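PDB 4O7J: CarG from Serratia, which takes part in intrinsic resistance to carbapenem antibiotics and structurally resembles lysozyme inhibitors. Local coordinates for residues F75-N80 and V92-K96. Residues are numbered along the deposited sequence.
Sequences FLVQDN and VTARK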
ATOM      1  N   PHE A  75      18.052   8.875 -13.175  1.00 19.74           N
ATOM      2  CA  PHE A  75      18.473   7.540 -12.857  1.00 16.74           C
ATOM      3  C   PHE A  75      17.922   7.123 -11.528  1.00 15.87           C
ATOM      4  O   PHE A  75      17.563   7.947 -10.784  1.00 14.77           O
ATOM      5  CB  PHE A  75      19.988   7.461 -12.871  1.00 17.53           C
ATOM      6  CG  PHE A  75      20.661   8.317 -11.856  1.00 18.22           C
ATOM      7  CD1 PHE A  75      21.013   9.620 -12.135  1.00 20.16           C
ATOM      8  CD2 PHE A  75      20.977   7.811 -10.615  1.00 18.52           C
ATOM      9  CE1 PHE A  75      21.646  10.377 -11.207  1.00 17.85           C
ATOM     10  CE2 PHE A  75      21.587   8.591  -9.682  1.00 18.13           C
ATOM     11  CZ  PHE A  75      21.907   9.879  -9.978  1.00 19.40           C
ATOM     12  N   LEU A  76      17.854   5.825 -11.296  1.00 14.28           N
ATOM     13  CA  LEU A  76      17.368   5.292 -10.064  1.00 14.92           C
ATOM     14  C   LEU A  76      18.565   4.971  -9.153  1.00 14.32           C
ATOM     15  O   LEU A  76      19.572   4.364  -9.582  1.00 13.05           O
ATOM     16  CB  LEU A  76      16.601   4.031 -10.351  1.00 15.14           C
ATOM     17  CG  LEU A  76      15.294   4.275 -11.150  1.00 18.61           C
ATOM     18  CD1 LEU A  76      14.626   2.965 -11.442  1.00 19.57           C
ATOM     19  CD2 LEU A  76      14.371   5.177 -10.384  1.00 20.24           C
ATOM     20  N   VAL A  77      18.345   5.212  -7.890  1.00 13.79           N
ATOM     21  CA  VAL A  77      19.180   4.715  -6.808  1.00 15.28           C
ATOM     22  C   VAL A  77      18.667   3.359  -6.228  1.00 15.31           C
ATOM     23  O   VAL A  77      19.437   2.595  -5.699  1.00 13.50           O
ATOM     24  CB  VAL A  77      19.423   5.777  -5.731  1.00 16.58           C
ATOM     25  CG1 VAL A  77      20.204   6.974  -6.318  1.00 19.08           C
ATOM     26  CG2 VAL A  77      18.126   6.274  -5.181  1.00 22.12           C
ATOM     27  N   GLN A  78      17.371   3.084  -6.319  1.00 13.39           N
ATOM     28  CA  GLN A  78      16.817   1.859  -5.872  1.00 16.84           C
ATOM     29  C   GLN A  78      15.657   1.487  -6.793  1.00 14.17           C
ATOM     30  O   GLN A  78      14.863   2.361  -7.192  1.00 15.13           O
ATOM     31  CB  GLN A  78      16.355   1.987  -4.410  1.00 19.35           C
ATOM     32  CG  GLN A  78      15.839   0.726  -3.752  1.00 21.73           C
ATOM     33  CD  GLN A  78      16.010   0.755  -2.206  1.00 26.74           C
ATOM     34  OE1 GLN A  78      16.895   1.408  -1.674  1.00 34.29           O
ATOM     35  NE2 GLN A  78      15.202   0.029  -1.516  1.00 30.28           N
ATOM     36  N   ASP A  79      15.583   0.191  -7.138  1.00 13.29           N
ATOM     37  CA  ASP A  79      14.499  -0.351  -7.983  1.00 14.15           C
ATOM     38  C   ASP A  79      14.098  -1.694  -7.470  1.00 14.16           C
ATOM     39  O   ASP A  79      14.822  -2.316  -6.687  1.00 13.94           O
ATOM     40  CB  ASP A  79      14.908  -0.464  -9.430  1.00 16.57           C
ATOM     41  CG  ASP A  79      13.757  -0.477 -10.403  1.00 18.86           C
ATOM     42  OD1 ASP A  79      12.559  -0.237 -10.044  1.00 20.03           O
ATOM     43  OD2 ASP A  79      14.075  -0.738 -11.584  1.00 21.37           O
ATOM     44  N   ASN A  80      12.901  -2.129  -7.832  1.00 14.26           N
ATOM     45  CA  ASN A  80      12.408  -3.461  -7.532  1.00 14.68           C
ATOM     46  C   ASN A  80      11.842  -4.084  -8.762  1.00 15.69           C
ATOM     47  O   ASN A  80      11.205  -3.405  -9.551  1.00 15.50           O
ATOM     48  CB  ASN A  80      11.327  -3.404  -6.419  1.00 15.55           C
ATOM     49  CG  ASN A  80      11.780  -2.624  -5.236  1.00 18.53           C
ATOM     50  OD1 ASN A  80      12.490  -3.129  -4.391  1.00 21.25           O
ATOM     51  ND2 ASN A  80      11.385  -1.377  -5.177  1.00 18.90           N
ATOM     52  N   VAL A  92      13.361  -8.821  -6.606  1.00 10.83           N
ATOM     53  CA  VAL A  92      14.753  -8.436  -6.633  1.00 11.33           C
ATOM     54  C   VAL A  92      14.898  -6.937  -6.533  1.00 11.96           C
ATOM     55  O   VAL A  92      14.406  -6.182  -7.388  1.00 11.32           O
ATOM     56  CB  VAL A  92      15.456  -8.946  -7.869  1.00 11.11           C
ATOM     57  CG1 VAL A  92      16.970  -8.644  -7.744  1.00 12.37           C
ATOM     58  CG2 VAL A  92      15.224 -10.455  -7.993  1.00 12.91           C
ATOM     59  N   THR A  93      15.524  -6.509  -5.439  1.00 10.93           N
ATOM     60  CA  THR A  93      15.766  -5.095  -5.185  1.00 12.42           C
ATOM     61  C   THR A  93      17.164  -4.785  -5.679  1.00 13.36           C
ATOM     62  O   THR A  93      18.132  -5.416  -5.226  1.00 12.02           O
ATOM     63  CB  THR A  93      15.585  -4.693  -3.699  1.00 15.70           C
ATOM     64  OG1 THR A  93      14.234  -4.946  -3.306  1.00 17.52           O
ATOM     65  CG2 THR A  93      15.874  -3.199  -3.471  1.00 19.08           C
ATOM     66  N   ALA A  94      17.279  -3.820  -6.597  1.00 11.86           N
ATOM     67  CA  ALA A  94      18.602  -3.301  -6.988  1.00 10.83           C
ATOM     68  C   ALA A  94      18.841  -1.996  -6.245  1.00 11.78           C
ATOM     69  O   ALA A  94      17.985  -1.045  -6.301  1.00 14.51           O
ATOM     70  CB  ALA A  94      18.614  -3.055  -8.444  1.00 10.97           C
ATOM     71  N   ARG A  95      19.996  -1.840  -5.596  1.00 11.94           N
ATOM     72  CA  ARG A  95      20.264  -0.621  -4.867  1.00 12.38           C
ATOM     73  C   ARG A  95      21.717  -0.195  -5.131  1.00 12.16           C
ATOM     74  O   ARG A  95      22.603  -1.019  -5.013  1.00 12.00           O
ATOM     75  CB  ARG A  95      20.061  -0.856  -3.342  1.00 15.48           C
ATOM     76  CG  ARG A  95      20.277   0.398  -2.490  1.00 19.73           C
ATOM     77  CD  ARG A  95      19.823   0.280  -1.042  1.00 24.79           C
ATOM     78  NE  ARG A  95      20.707  -0.644  -0.348  1.00 30.03           N
ATOM     79  CZ  ARG A  95      21.918  -0.344   0.157  1.00 35.76           C
ATOM     80  NH1 ARG A  95      22.426   0.884   0.125  1.00 34.71           N
ATOM     81  NH2 ARG A  95      22.626  -1.308   0.718  1.00 42.25           N
ATOM     82  N   LYS A  96      21.928   1.086  -5.424  1.00 11.72           N
ATOM     83  CA  LYS A  96      23.283   1.724  -5.411  1.00 13.09           C
ATOM     84  C   LYS A  96      23.782   1.793  -4.010  1.00 15.24           C
ATOM     85  O   LYS A  96      23.102   2.340  -3.107  1.00 14.89           O
ATOM     86  CB  LYS A  96      23.247   3.075  -6.076  1.00 12.70           C
ATOM     87  CG  LYS A  96      22.811   3.005  -7.533  1.00 13.78           C
ATOM     88  CD  LYS A  96      23.020   4.270  -8.313  1.00 14.55           C
ATOM     89  CE  LYS A  96      24.498   4.569  -8.489  1.00 13.79           C
ATOM     90  NZ  LYS A  96      24.685   5.807  -9.186  1.00 12.99           N
TER
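In an antiparallel hairpin, side chains of directly opposed residues share a face of the sheet, and residues 75-80 and 92-96 of CarG illustrate how differently such pairs can use that proximity. The backbone sets the register: Asp79 N donates to Ala94 O (2.8 Å), Ala94 N returns a bond to Asp79 O (2.9 Å), and Lys96 N reaches Val77 O (2.9 Å). At the non-hydrogen-bonded pair Asn80–Thr93, both side chains adopt m for chi1, which places Thr93 OG1 2.7 Å from Asn80 OD1, to which it donates a hydrogen bond. One pair further along the same face, Gln78 and Arg95 are both t at chi1 and chi2, while Arg95 turns at chi3 (p); Gln78 OE1 lies 3.2 Å from Arg95 CD, in the aliphatic part of the arginine. Asp79 and Ala94 occupy the other face, where the carboxylate leads away from its small partner. Lys96 runs beside Val77 (CD to Val77 CG1, 4.4 Å) and close to Leu76 O (3.7 Å from Lys96 CD); its NZ passes Phe75 CE2 at 4.2 Å and is held by the carbonyls of Leu101, Asp103 and Gln141. Outside the hairpin, Val77 and Gln78 form a classic beta bulge opposite Tyr67, with backbone hydrogen bonds to it. Strand 78-85 is the outermost of a four-stranded antiparallel sheet; strand 88-96 is flanked by strand 107-116, whose Leu109 meets Val92 and Ala94, and Trp64 of strand 64-65 touches Asn80 and Thr93.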